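Local coordinates for SusD-like carbohydrate binding protein BF1063 (Bacteroides fragilis NCTC 9343, PDB 3I4G) that probably binds carbohydrate at the bacterial outer membrane in the manner of SusD-like glycan-binding proteins, at residues A234-L239 with V384-E389; D316-Y321 with A416-A421; D320-Y325 with E447-G452; V428-P433 with R437-H442. All blocks are in the same frame, centred on the assembly; numbering follows the deposited sequence. Where two conformers were deposited one is given.

Interaction 1: residues A234-L239 with V384-E389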
loop_
_atom_site.group_PDB
_atom_site.type_symbol
_atom_site.label_atom_id
_atom_site.label_comp_id
_atom_site.label_asym_id
_atom_site.label_seq_id
_atom_site.Cartn_x
_atom_site.Cartn_y
_atom_site.Cartn_z
ATOM N N ALA A 234 4.283 2.799 20.148
ATOM C CA ALA A 234 3.181 3.405 20.910
ATOM C C ALA A 234 2.346 4.365 20.072
ATOM O O ALA A 234 1.124 4.400 20.188
ATOM C CB ALA A 234 3.720 4.125 22.143
ATOM N N ASN A 235 3.024 5.128 19.217
ATOM C CA ASN A 235 2.377 6.145 18.411
ATOM C C ASN A 235 2.119 5.717 16.963
ATOM O O ASN A 235 3.058 5.420 16.230
ATOM C CB ASN A 235 3.187 7.450 18.457
ATOM C CG ASN A 235 2.376 8.619 17.941
ATOM O OD1 ASN A 235 2.167 8.797 16.756
ATOM N ND2 ASN A 235 1.842 9.407 18.873
ATOM N N TYR A 236 0.855 5.702 16.569
ATOM C CA TYR A 236 0.446 5.285 15.228
ATOM C C TYR A 236 0.850 6.311 14.180
ATOM O O TYR A 236 1.448 5.952 13.176
ATOM C CB TYR A 236 -1.069 5.100 15.193
ATOM C CG TYR A 236 -1.694 4.571 13.916
ATOM C CD1 TYR A 236 -1.810 3.231 13.698
ATOM C CD2 TYR A 236 -2.271 5.441 12.998
ATOM C CE1 TYR A 236 -2.444 2.737 12.583
ATOM C CE2 TYR A 236 -2.919 4.984 11.872
ATOM C CZ TYR A 236 -2.997 3.619 11.666
ATOM O OH TYR A 236 -3.648 3.145 10.539
ATOM N N GLN A 237 0.515 7.576 14.405
ATOM C CA GLN A 237 0.803 8.631 13.411
ATOM C C GLN A 237 2.271 8.717 13.035
ATOM O O GLN A 237 2.623 8.923 11.864
ATOM C CB GLN A 237 0.335 9.999 13.905
ATOM C CG GLN A 237 -1.161 10.135 14.046
ATOM C CD GLN A 237 -1.541 11.520 14.444
ATOM O OE1 GLN A 237 -1.466 11.870 15.637
ATOM N NE2 GLN A 237 -2.023 12.308 13.491
ATOM N N GLU A 238 3.129 8.544 14.034
ATOM C CA GLU A 238 4.566 8.700 13.865
ATOM C C GLU A 238 5.212 7.609 13.058
ATOM O O GLU A 238 6.340 7.781 12.609
ATOM C CB GLU A 238 5.257 8.854 15.257
ATOM C CG GLU A 238 5.011 10.266 15.808
ATOM C CD GLU A 238 5.526 10.487 17.212
ATOM O OE1 GLU A 238 6.085 9.572 17.812
ATOM O OE2 GLU A 238 5.365 11.636 17.713
ATOM N N LEU A 239 4.507 6.517 12.813
ATOM C CA LEU A 239 4.985 5.499 11.875
ATOM C C LEU A 239 5.150 6.031 10.472
ATOM O O LEU A 239 5.925 5.463 9.710
ATOM C CB LEU A 239 3.993 4.341 11.808
ATOM C CG LEU A 239 3.819 3.515 13.074
ATOM C CD1 LEU A 239 2.609 2.592 12.907
ATOM C CD2 LEU A 239 5.107 2.748 13.408
ATOM N N VAL A 384 6.531 0.038 3.905
ATOM C CA VAL A 384 6.125 -1.020 2.996
ATOM C C VAL A 384 5.698 -2.243 3.801
ATOM O O VAL A 384 4.691 -2.884 3.503
ATOM C CB VAL A 384 7.266 -1.341 2.023
ATOM C CG1 VAL A 384 6.851 -2.468 1.116
ATOM C CG2 VAL A 384 7.617 -0.114 1.179
ATOM N N ILE A 385 6.458 -2.598 4.833
ATOM C CA ILE A 385 6.132 -3.690 5.738
ATOM C C ILE A 385 6.224 -3.180 7.166
ATOM O O ILE A 385 7.285 -2.742 7.621
ATOM C CB ILE A 385 7.091 -4.896 5.610
ATOM C CG1 ILE A 385 7.112 -5.476 4.186
ATOM C CG2 ILE A 385 6.756 -5.992 6.645
ATOM C CD1 ILE A 385 5.803 -6.114 3.679
ATOM N N ARG A 386 5.100 -3.234 7.862
ATOM C CA ARG A 386 5.001 -2.897 9.284
ATOM C C ARG A 386 4.768 -4.159 10.101
ATOM O O ARG A 386 4.071 -5.095 9.688
ATOM C CB ARG A 386 3.870 -1.883 9.544
ATOM C CG ARG A 386 4.052 -0.594 8.838
ATOM C CD ARG A 386 3.209 0.550 9.367
ATOM N NE ARG A 386 1.761 0.486 9.172
ATOM C CZ ARG A 386 0.850 0.206 10.114
ATOM N NH1 ARG A 386 1.169 -0.270 11.326
ATOM N NH2 ARG A 386 -0.428 0.349 9.816
ATOM N N TYR A 387 5.305 -4.138 11.323
ATOM C CA TYR A 387 5.092 -5.291 12.220
ATOM C C TYR A 387 3.594 -5.533 12.487
ATOM O O TYR A 387 3.185 -6.652 12.694
ATOM C CB TYR A 387 5.861 -5.115 13.525
ATOM C CG TYR A 387 5.983 -6.346 14.411
ATOM C CD1 TYR A 387 6.510 -7.517 13.922
ATOM C CD2 TYR A 387 5.602 -6.296 15.749
ATOM C CE1 TYR A 387 6.668 -8.612 14.743
ATOM C CE2 TYR A 387 5.752 -7.386 16.564
ATOM C CZ TYR A 387 6.282 -8.524 16.055
ATOM O OH TYR A 387 6.476 -9.628 16.887
ATOM N N ALA A 388 2.751 -4.488 12.488
ATOM C CA ALA A 388 1.333 -4.757 12.657
ATOM C C ALA A 388 0.787 -5.660 11.562
ATOM O O ALA A 388 -0.077 -6.498 11.826
ATOM C CB ALA A 388 0.552 -3.484 12.646
ATOM N N GLU A 389 1.269 -5.516 10.325
ATOM C CA GLU A 389 0.817 -6.407 9.257
ATOM C C GLU A 389 1.325 -7.825 9.522
ATOM O O GLU A 389 0.631 -8.809 9.252
ATOM C CB GLU A 389 1.302 -5.936 7.889
ATOM C CG GLU A 389 0.810 -6.897 6.794
ATOM C CD GLU A 389 1.369 -6.658 5.410
ATOM O OE1 GLU A 389 1.901 -5.564 5.147
ATOM O OE2 GLU A 389 1.268 -7.594 4.568
#
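Leu239 and Tyr236 pack against the guanidinium end of Arg386, and these three buried residues make up the whole contact. The tight side belongs to the leucine. Its CD1 methyl comes obliquely to within 3.6 Å of Arg386 NH1 and 4.1 Å of Arg386 CD, and the two side chains cross at about a right angle. Tyr236 touches more loosely, with ring carbon CE1 4.2 Å from Arg386 NH2. Ring and guanidinium planes stand 83° apart, and the nitrogen approaches the ring obliquely. With CG anti to the backbone N (chi1 -176°), the tyrosine ring extends toward the arginine, and its OH is hydrogen-bonded to the backbone O of Glu447. No hydrogen bond crosses between 234-239 and 384-389. The polar end of Arg386 is instead held by salt bridges to Glu250, Glu447 and Glu451, a buried acidic setting that would be expected to favour its charged form. Arg386 is the N-cap residue of helix 387-400 and closes strand 380-386, which pairs antiparallel with 254-257. Just before it, Val384 and Ile385 both face Phe253 in a classic beta bulge, where the chain turns a corner. The solvent side of 234-239 is made by Asn235 and Glu238, partly exposed and without contact to 384-389. They are joined in an Asx motif: Asn235 OD1 accepts from Glu238 N at 2.9 Å, the donor tilted 17° from the carbonyl plane. The 3-10 turn that delivers Leu239 to the arginine begins with a backbone bond from Leu239 N to Tyr236 O.

Interaction 2: residues D316-Y321 with A416-A421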
loop_
_atom_site.group_PDB
_atom_site.type_symbol
_atom_site.label_atom_id
_atom_site.label_comp_id
_atom_site.label_asym_id
_atom_site.label_seq_id
_atom_site.Cartn_x
_atom_site.Cartn_y
_atom_site.Cartn_z
ATOM N N ASP A 316 -12.902 4.976 16.695
ATOM C CA ASP A 316 -11.526 4.463 16.722
ATOM C C ASP A 316 -10.578 5.641 16.442
ATOM O O ASP A 316 -10.759 6.344 15.452
ATOM C CB ASP A 316 -11.411 3.390 15.650
ATOM C CG ASP A 316 -10.120 2.576 15.719
ATOM O OD1 ASP A 316 -9.025 3.148 15.848
ATOM O OD2 ASP A 316 -10.229 1.352 15.546
ATOM N N PRO A 317 -9.551 5.849 17.293
ATOM C CA PRO A 317 -8.623 6.948 17.065
ATOM C C PRO A 317 -7.963 6.895 15.702
ATOM O O PRO A 317 -7.564 7.955 15.193
ATOM C CB PRO A 317 -7.580 6.785 18.200
ATOM C CG PRO A 317 -8.321 6.097 19.262
ATOM C CD PRO A 317 -9.259 5.156 18.557
ATOM N N ARG A 318 -7.856 5.700 15.106
ATOM C CA ARG A 318 -7.216 5.613 13.775
ATOM C C ARG A 318 -7.992 6.330 12.690
ATOM O O ARG A 318 -7.384 6.651 11.654
ATOM C CB ARG A 318 -6.984 4.145 13.386
ATOM C CG ARG A 318 -5.887 3.518 14.226
ATOM C CD ARG A 318 -5.790 2.039 14.048
ATOM N NE ARG A 318 -6.911 1.351 14.707
ATOM C CZ ARG A 318 -7.059 0.037 14.757
ATOM N NH1 ARG A 318 -6.159 -0.773 14.229
ATOM N NH2 ARG A 318 -8.133 -0.473 15.359
ATOM N N LEU A 319 -9.287 6.621 12.909
ATOM C CA LEU A 319 -10.028 7.373 11.894
ATOM C C LEU A 319 -9.438 8.767 11.767
ATOM O O LEU A 319 -8.934 9.135 10.713
ATOM C CB LEU A 319 -11.497 7.416 12.275
ATOM C CG LEU A 319 -12.505 7.999 11.287
ATOM C CD1 LEU A 319 -13.914 7.558 11.712
ATOM C CD2 LEU A 319 -12.411 9.533 11.164
ATOM N N ASP A 320 -9.419 9.533 12.864
ATOM C CA ASP A 320 -8.828 10.863 12.800
ATOM C C ASP A 320 -7.334 10.805 12.514
ATOM O O ASP A 320 -6.803 11.755 11.931
ATOM C CB ASP A 320 -9.115 11.659 14.107
ATOM C CG ASP A 320 -10.510 12.252 14.162
ATOM O OD1 ASP A 320 -11.015 12.663 13.084
ATOM O OD2 ASP A 320 -11.071 12.352 15.297
ATOM N N TYR A 321 -6.631 9.740 12.888
ATOM C CA TYR A 321 -5.206 9.674 12.523
ATOM C C TYR A 321 -4.985 9.520 11.014
ATOM O O TYR A 321 -3.976 9.936 10.493
ATOM C CB TYR A 321 -4.480 8.508 13.184
ATOM C CG TYR A 321 -4.428 8.534 14.704
ATOM C CD1 TYR A 321 -4.426 9.712 15.404
ATOM C CD2 TYR A 321 -4.264 7.354 15.436
ATOM C CE1 TYR A 321 -4.347 9.732 16.807
ATOM C CE2 TYR A 321 -4.198 7.351 16.821
ATOM C CZ TYR A 321 -4.244 8.540 17.494
ATOM O OH TYR A 321 -4.171 8.595 18.888
ATOM N N ALA A 416 -2.429 -6.842 20.325
ATOM C CA ALA A 416 -1.220 -6.017 20.403
ATOM C C ALA A 416 -1.356 -4.833 19.441
ATOM O O ALA A 416 -0.912 -3.715 19.759
ATOM C CB ALA A 416 0.015 -6.856 20.084
ATOM N N VAL A 417 -1.994 -5.055 18.297
ATOM C CA VAL A 417 -2.261 -3.987 17.334
ATOM C C VAL A 417 -3.320 -3.052 17.884
ATOM O O VAL A 417 -3.113 -1.834 17.956
ATOM C CB VAL A 417 -2.708 -4.568 15.995
ATOM C CG1 VAL A 417 -3.130 -3.493 15.020
ATOM C CG2 VAL A 417 -1.550 -5.384 15.403
ATOM N N ARG A 418 -4.405 -3.602 18.395
ATOM C CA ARG A 418 -5.459 -2.752 18.967
ATOM C C ARG A 418 -5.041 -2.045 20.262
ATOM O O ARG A 418 -5.526 -0.954 20.589
ATOM C CB ARG A 418 -6.717 -3.566 19.227
ATOM C CG ARG A 418 -7.410 -3.996 17.943
ATOM C CD ARG A 418 -8.553 -4.946 18.161
ATOM N NE ARG A 418 -9.676 -4.359 18.878
ATOM C CZ ARG A 418 -10.646 -3.628 18.323
ATOM N NH1 ARG A 418 -10.613 -3.286 17.034
ATOM N NH2 ARG A 418 -11.621 -3.179 19.097
ATOM N N GLY A 419 -4.160 -2.692 21.007
ATOM C CA GLY A 419 -3.689 -2.213 22.299
ATOM C C GLY A 419 -2.590 -1.188 22.260
ATOM O O GLY A 419 -2.171 -0.705 23.294
ATOM N N ARG A 420 -2.129 -0.839 21.062
ATOM C CA ARG A 420 -1.172 0.214 20.872
ATOM C C ARG A 420 -1.597 1.403 21.725
ATOM O O ARG A 420 -2.770 1.782 21.685
ATOM C CB ARG A 420 -1.163 0.578 19.362
ATOM C CG ARG A 420 -0.141 1.569 18.969
ATOM C CD ARG A 420 -0.424 2.159 17.614
ATOM N NE ARG A 420 -0.455 1.186 16.527
ATOM C CZ ARG A 420 0.621 0.766 15.875
ATOM N NH1 ARG A 420 1.838 1.122 16.234
ATOM N NH2 ARG A 420 0.479 -0.088 14.868
ATOM N N ALA A 421 -0.707 2.036 22.477
ATOM C CA ALA A 421 -1.140 3.083 23.429
ATOM C C ALA A 421 -1.956 4.221 22.842
ATOM O O ALA A 421 -2.891 4.728 23.475
ATOM C CB ALA A 421 0.082 3.658 24.148
#
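Arg318 reaches from helix 317-322 to the end of helix 414-418, where its NH1 lies 4.1 Å from Val417 CG1 and its NH2 lies 4.1 Å from Arg418 NH1. The valine methyl approaches the guanidinium obliquely. The nitrogen of Arg418 comes to its edge, near its plane, and the two guanidinium planes are 65° apart. The arginines converge on one carboxylate: Glu443 forms salt bridges with both, and Arg318 NH1 has a second acidic partner in Glu447. Behind this first shell stands Asp316, the N-cap residue of helix 317-322. Its OD1 accepts the capping bond from Arg318 N (2.9 Å) and also a nearly straight bond from Arg318 NE (3.0 Å, 174°), while OD2 takes Arg318 NH2 at 2.8 Å through its syn lone pair. This side-on, two-nitrogen grip fixes the rotation of the guanidinium, which the bend at chi3 (-73°) brings round to the aspartate, and the same carboxylate starts the helix. Arg418 is anchored separately, by a salt bridge from NH2 to Glu292 and a hydrogen bond from NE to the backbone O of Pro426. Ile446 of helix 433-447 packs on both Asp316 and Arg318.

Interaction 3: residues D320-Y325 with E447-G452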
loop_
_atom_site.group_PDB
_atom_site.type_symbol
_atom_site.label_atom_id
_atom_site.label_comp_id
_atom_site.label_asym_id
_atom_site.label_seq_id
_atom_site.Cartn_x
_atom_site.Cartn_y
_atom_site.Cartn_z
ATOM N N ASP A 320 -9.419 9.533 12.864
ATOM C CA ASP A 320 -8.828 10.863 12.800
ATOM C C ASP A 320 -7.334 10.805 12.514
ATOM O O ASP A 320 -6.803 11.755 11.931
ATOM C CB ASP A 320 -9.115 11.659 14.107
ATOM C CG ASP A 320 -10.510 12.252 14.162
ATOM O OD1 ASP A 320 -11.015 12.663 13.084
ATOM O OD2 ASP A 320 -11.071 12.352 15.297
ATOM N N TYR A 321 -6.631 9.740 12.888
ATOM C CA TYR A 321 -5.206 9.674 12.523
ATOM C C TYR A 321 -4.985 9.520 11.014
ATOM O O TYR A 321 -3.976 9.936 10.493
ATOM C CB TYR A 321 -4.480 8.508 13.184
ATOM C CG TYR A 321 -4.428 8.534 14.704
ATOM C CD1 TYR A 321 -4.426 9.712 15.404
ATOM C CD2 TYR A 321 -4.264 7.354 15.436
ATOM C CE1 TYR A 321 -4.347 9.732 16.807
ATOM C CE2 TYR A 321 -4.198 7.351 16.821
ATOM C CZ TYR A 321 -4.244 8.540 17.494
ATOM O OH TYR A 321 -4.171 8.595 18.888
ATOM N N THR A 322 -5.947 8.924 10.333
ATOM C CA THR A 322 -5.781 8.536 8.929
ATOM C C THR A 322 -6.426 9.455 7.916
ATOM O O THR A 322 -5.838 9.671 6.831
ATOM C CB THR A 322 -6.292 7.109 8.755
ATOM O OG1 THR A 322 -5.562 6.255 9.671
ATOM C CG2 THR A 322 -6.072 6.584 7.348
ATOM N N ILE A 323 -7.591 10.005 8.247
ATOM C CA ILE A 323 -8.339 10.847 7.314
ATOM C C ILE A 323 -8.811 12.106 7.981
ATOM O O ILE A 323 -8.883 12.170 9.222
ATOM C CB ILE A 323 -9.559 10.054 6.702
ATOM C CG1 ILE A 323 -10.624 9.723 7.758
ATOM C CG2 ILE A 323 -9.064 8.796 6.025
ATOM C CD1 ILE A 323 -11.884 9.032 7.191
ATOM N N TYR A 324 -9.153 13.119 7.182
ATOM C CA TYR A 324 -9.795 14.339 7.720
ATOM C C TYR A 324 -10.945 14.717 6.781
ATOM O O TYR A 324 -11.158 14.076 5.721
ATOM C CB TYR A 324 -8.788 15.464 8.043
ATOM C CG TYR A 324 -7.993 16.043 6.902
ATOM C CD1 TYR A 324 -6.802 15.456 6.521
ATOM C CD2 TYR A 324 -8.364 17.225 6.289
ATOM C CE1 TYR A 324 -6.017 15.997 5.541
ATOM C CE2 TYR A 324 -7.592 17.771 5.281
ATOM C CZ TYR A 324 -6.437 17.148 4.912
ATOM O OH TYR A 324 -5.672 17.696 3.906
ATOM N N TYR A 325 -11.712 15.719 7.201
ATOM C CA TYR A 325 -13.032 16.028 6.655
ATOM C C TYR A 325 -13.378 17.461 7.021
ATOM O O TYR A 325 -12.639 18.111 7.770
ATOM C CB TYR A 325 -14.072 15.048 7.236
ATOM C CG TYR A 325 -13.832 14.790 8.712
ATOM C CD1 TYR A 325 -14.261 15.693 9.654
ATOM C CD2 TYR A 325 -13.150 13.665 9.154
ATOM C CE1 TYR A 325 -13.984 15.526 10.982
ATOM C CE2 TYR A 325 -12.888 13.483 10.532
ATOM C CZ TYR A 325 -13.319 14.413 11.434
ATOM O OH TYR A 325 -13.028 14.245 12.780
ATOM N N GLU A 447 -6.328 -1.060 10.255
ATOM C CA GLU A 447 -4.932 -0.803 10.616
ATOM C C GLU A 447 -4.106 -0.282 9.463
ATOM O O GLU A 447 -3.298 0.635 9.645
ATOM C CB GLU A 447 -4.315 -2.076 11.184
ATOM C CG GLU A 447 -2.862 -1.953 11.528
ATOM C CD GLU A 447 -2.532 -0.984 12.643
ATOM O OE1 GLU A 447 -3.441 -0.621 13.412
ATOM O OE2 GLU A 447 -1.358 -0.589 12.745
ATOM N N LEU A 448 -4.322 -0.827 8.267
ATOM C CA LEU A 448 -3.501 -0.497 7.110
ATOM C C LEU A 448 -4.157 0.454 6.142
ATOM O O LEU A 448 -3.632 0.662 5.051
ATOM C CB LEU A 448 -3.139 -1.792 6.366
ATOM C CG LEU A 448 -2.417 -2.858 7.170
ATOM C CD1 LEU A 448 -2.288 -4.150 6.327
ATOM C CD2 LEU A 448 -1.049 -2.376 7.660
ATOM N N ALA A 449 -5.238 1.101 6.528
ATOM C CA ALA A 449 -5.953 1.976 5.610
ATOM C C ALA A 449 -5.078 3.085 5.044
ATOM O O ALA A 449 -4.338 3.769 5.759
ATOM C CB ALA A 449 -7.217 2.570 6.279
HETATM N N MSE A 450 -5.201 3.292 3.731
HETATM C CA MSE A 450 -4.521 4.325 2.950
HETATM C C MSE A 450 -3.049 4.025 2.716
HETATM O O MSE A 450 -2.345 4.910 2.229
HETATM C CB MSE A 450 -4.685 5.728 3.552
HETATM C CG MSE A 450 -6.135 6.145 3.758
HETATM SE SE MSE A 450 -7.319 6.022 2.194
HETATM C CE MSE A 450 -6.240 7.122 1.019
ATOM N N GLU A 451 -2.595 2.780 2.955
ATOM C CA GLU A 451 -1.183 2.449 2.787
ATOM C C GLU A 451 -0.910 1.655 1.516
ATOM O O GLU A 451 0.223 1.255 1.282
ATOM C CB GLU A 451 -0.659 1.662 3.998
ATOM C CG GLU A 451 -0.778 2.495 5.278
ATOM C CD GLU A 451 -0.297 1.829 6.530
ATOM O OE1 GLU A 451 0.798 1.213 6.492
ATOM O OE2 GLU A 451 -1.009 1.934 7.563
ATOM N N GLY A 452 -1.897 1.476 0.661
ATOM C CA GLY A 452 -1.681 0.811 -0.632
ATOM C C GLY A 452 -1.731 -0.697 -0.622
ATOM O O GLY A 452 -1.258 -1.337 -1.572
#
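Thr322 brings its CG2 methyl near the flat peptide group joining Ala449 to Met450, with CG2 3.7 Å from Ala449 O, raised above the peptide plane and lying beyond the oxygen rather than over the group itself. The same peptide group has polar partners elsewhere: Ala449 O accepts a hydrogen bond from Lys364 NZ, and Met450 N is bonded to Glu57. Away from the contact, the Tyr325 ring carries its OH to the syn lone pair of Asp320 OD1 at 2.6 Å, a bond that spans the corner between helix 317-322 and strand 323-325. The threonine methyl also makes the closest approach of the two segments, 3.6 Å to CG of Met450, a selenomethionine, and it lies 4.3 Å from Ala449 CB. At a chi1 of -57°, Thr322 turns CG2 to this apolar side while OG1 bonds back to the backbone O of Arg318. One side chain thus serves both its own helix and the contact. The partner segment is a type II beta turn from Leu448 to Glu451, closed by Glu451 N to Leu448 O at 3.2 Å. Met450 occupies its third position with a positive phi (74°), a place often filled by glycine. Its chain, bent at chi2 and chi3, packs on Met362, Val281 and Pro283. The contact therefore places the turn between helices 433-447 and 454-461 against the junction of helix 317-322 with strand 323-325, beside the antiparallel partner strand 360-362 and close to strand 281-283.

Interaction 4: residues V428-P433 with R437-H442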
loop_
_atom_site.group_PDB
_atom_site.type_symbol
_atom_site.label_atom_id
_atom_site.label_comp_id
_atom_site.label_asym_id
_atom_site.label_seq_id
_atom_site.Cartn_x
_atom_site.Cartn_y
_atom_site.Cartn_z
ATOM N N VAL A 428 -10.140 -8.185 21.359
ATOM C CA VAL A 428 -10.913 -9.255 20.743
ATOM C C VAL A 428 -10.764 -10.518 21.580
ATOM O O VAL A 428 -9.676 -10.821 22.050
ATOM C CB VAL A 428 -10.413 -9.516 19.298
ATOM C CG1 VAL A 428 -11.040 -10.766 18.687
ATOM C CG2 VAL A 428 -10.693 -8.294 18.420
ATOM N N THR A 429 -11.855 -11.262 21.735
ATOM C CA THR A 429 -11.874 -12.537 22.446
ATOM C C THR A 429 -12.419 -13.684 21.582
ATOM O O THR A 429 -12.405 -14.854 22.022
ATOM C CB THR A 429 -12.727 -12.429 23.754
ATOM O OG1 THR A 429 -14.067 -12.036 23.421
ATOM C CG2 THR A 429 -12.129 -11.376 24.690
ATOM N N GLU A 430 -12.850 -13.360 20.363
ATOM C CA GLU A 430 -13.466 -14.320 19.449
ATOM C C GLU A 430 -12.470 -15.344 18.994
ATOM O O GLU A 430 -11.436 -14.968 18.431
ATOM C CB GLU A 430 -14.030 -13.617 18.207
ATOM C CG GLU A 430 -14.664 -14.607 17.208
ATOM C CD GLU A 430 -15.835 -15.311 17.850
ATOM O OE1 GLU A 430 -16.833 -14.616 18.146
ATOM O OE2 GLU A 430 -15.755 -16.537 18.071
ATOM N N VAL A 431 -12.784 -16.634 19.195
ATOM C CA VAL A 431 -11.864 -17.689 18.733
ATOM C C VAL A 431 -12.512 -18.643 17.699
ATOM O O VAL A 431 -11.808 -19.533 17.206
ATOM C CB VAL A 431 -11.282 -18.508 19.910
ATOM C CG1 VAL A 431 -10.493 -17.570 20.876
ATOM C CG2 VAL A 431 -12.387 -19.299 20.627
ATOM N N THR A 432 -13.795 -18.446 17.378
ATOM C CA THR A 432 -14.509 -19.265 16.374
ATOM C C THR A 432 -13.995 -18.856 14.986
ATOM O O THR A 432 -14.130 -17.707 14.592
ATOM C CB THR A 432 -15.982 -19.101 16.486
ATOM O OG1 THR A 432 -16.393 -19.631 17.770
ATOM C CG2 THR A 432 -16.705 -19.878 15.383
ATOM N N PRO A 433 -13.456 -19.810 14.212
ATOM C CA PRO A 433 -12.695 -19.424 13.000
ATOM C C PRO A 433 -13.462 -18.672 11.951
ATOM O O PRO A 433 -12.938 -17.704 11.409
ATOM C CB PRO A 433 -12.259 -20.781 12.416
ATOM C CG PRO A 433 -12.358 -21.726 13.560
ATOM C CD PRO A 433 -13.530 -21.275 14.360
ATOM N N ARG A 437 -12.277 -14.880 10.989
ATOM C CA ARG A 437 -11.804 -14.480 9.662
ATOM C C ARG A 437 -12.241 -13.053 9.369
ATOM O O ARG A 437 -11.436 -12.221 8.945
ATOM C CB ARG A 437 -12.316 -15.428 8.549
ATOM C CG ARG A 437 -12.008 -14.939 7.153
ATOM C CD ARG A 437 -12.602 -15.798 6.062
ATOM N NE ARG A 437 -11.968 -17.112 6.059
ATOM C CZ ARG A 437 -12.480 -18.235 6.572
ATOM N NH1 ARG A 437 -13.683 -18.261 7.123
ATOM N NH2 ARG A 437 -11.791 -19.374 6.496
ATOM N N GLU A 438 -13.508 -12.749 9.619
ATOM C CA GLU A 438 -14.046 -11.449 9.257
ATOM C C GLU A 438 -13.521 -10.366 10.196
ATOM O O GLU A 438 -13.294 -9.238 9.773
ATOM C CB GLU A 438 -15.581 -11.489 9.195
ATOM C CG GLU A 438 -16.175 -12.611 8.302
ATOM C CD GLU A 438 -15.587 -12.679 6.873
ATOM O OE1 GLU A 438 -15.399 -13.824 6.379
ATOM O OE2 GLU A 438 -15.295 -11.616 6.247
ATOM N N ILE A 439 -13.297 -10.716 11.459
ATOM C CA ILE A 439 -12.730 -9.780 12.407
ATOM C C ILE A 439 -11.297 -9.422 11.993
ATOM O O ILE A 439 -10.918 -8.254 12.031
ATOM C CB ILE A 439 -12.745 -10.376 13.822
ATOM C CG1 ILE A 439 -14.176 -10.476 14.323
ATOM C CG2 ILE A 439 -11.858 -9.572 14.794
ATOM C CD1 ILE A 439 -14.342 -11.329 15.578
ATOM N N VAL A 440 -10.497 -10.415 11.602
ATOM C CA VAL A 440 -9.108 -10.141 11.215
ATOM C C VAL A 440 -9.053 -9.333 9.920
ATOM O O VAL A 440 -8.246 -8.413 9.793
ATOM C CB VAL A 440 -8.276 -11.432 11.112
ATOM C CG1 VAL A 440 -6.842 -11.088 10.790
ATOM C CG2 VAL A 440 -8.309 -12.194 12.408
ATOM N N ARG A 441 -9.868 -9.681 8.936
ATOM C CA ARG A 441 -9.885 -8.927 7.678
ATOM C C ARG A 441 -10.264 -7.502 7.933
ATOM O O ARG A 441 -9.676 -6.579 7.357
ATOM C CB ARG A 441 -10.844 -9.536 6.650
ATOM C CG ARG A 441 -10.361 -10.871 6.145
ATOM C CD ARG A 441 -11.187 -11.344 4.983
ATOM N NE ARG A 441 -10.687 -12.631 4.473
ATOM C CZ ARG A 441 -11.219 -13.269 3.435
ATOM N NH1 ARG A 441 -12.310 -12.797 2.860
ATOM N NH2 ARG A 441 -10.666 -14.409 3.003
ATOM N N HIS A 442 -11.244 -7.306 8.804
ATOM C CA HIS A 442 -11.666 -5.953 9.134
ATOM C C HIS A 442 -10.571 -5.192 9.886
ATOM O O HIS A 442 -10.325 -4.006 9.613
ATOM C CB HIS A 442 -12.946 -5.984 9.969
ATOM C CG HIS A 442 -13.389 -4.633 10.391
ATOM N ND1 HIS A 442 -13.152 -4.126 11.648
ATOM C CD2 HIS A 442 -13.968 -3.640 9.683
ATOM C CE1 HIS A 442 -13.597 -2.873 11.696
ATOM N NE2 HIS A 442 -14.116 -2.567 10.525
#
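Ile439 spreads its two branches over the loop that leads into its own helix, one to Val428 and one to Glu430. Its CG2 lies 4.0 Å from Val428 CG2 and 4.2 Å from Val428 CG1, as the two side chains slide past each other in opposite directions. The other branch ends in CD1, which presses on the aliphatic base of Glu430, 3.5 Å from CB and 3.7 Å from CG, the side chains crossing at about a right angle. Glu430 then bends at chi2 (62°) and leads its carboxylate away from the isoleucine, so that only its methylene part joins the apolar patch. OE2 turns back into the loop and accepts from Thr432 N at 2.8 Å through its anti lone pair. Arg437 N bonds to Pro433 O at 2.9 Å, the i to i+4 bond of the helix, while its guanidinium leaves for a salt bridge with Glu400. Ile414 of helix 414-418 packs on both Val428 and Ile439. Thr432 is the N-cap of helix 433-447 without a side-chain capping bond, and Pro433 follows in the first turn, where proline needs no hydrogen-bond donor: a common helix start, here with the incoming loop folded back over it.

In the fold
Interactions 1, 2 and 3 are buried and touch one another, while interaction 4 lies at the surface, its centre about 17 Å from that of interaction 2, and meets interaction 2 where Arg418 packs on Val428. Interactions 2 and 3 both use helix 317-322 and are tied by Glu447, which forms salt bridges with Arg318 and Arg420. Interaction 1 joins this network through Arg386, and Tyr236 packs on Tyr321. Chemistry follows place: interactions 1 and 2 bury arginines among acidic side chains, interaction 3 rests on a methyl against a turn, and interaction 4 is apolar packing with a helix-backbone bond. Helix 433-447 runs from interaction 4 at its start to interaction 3 at its end.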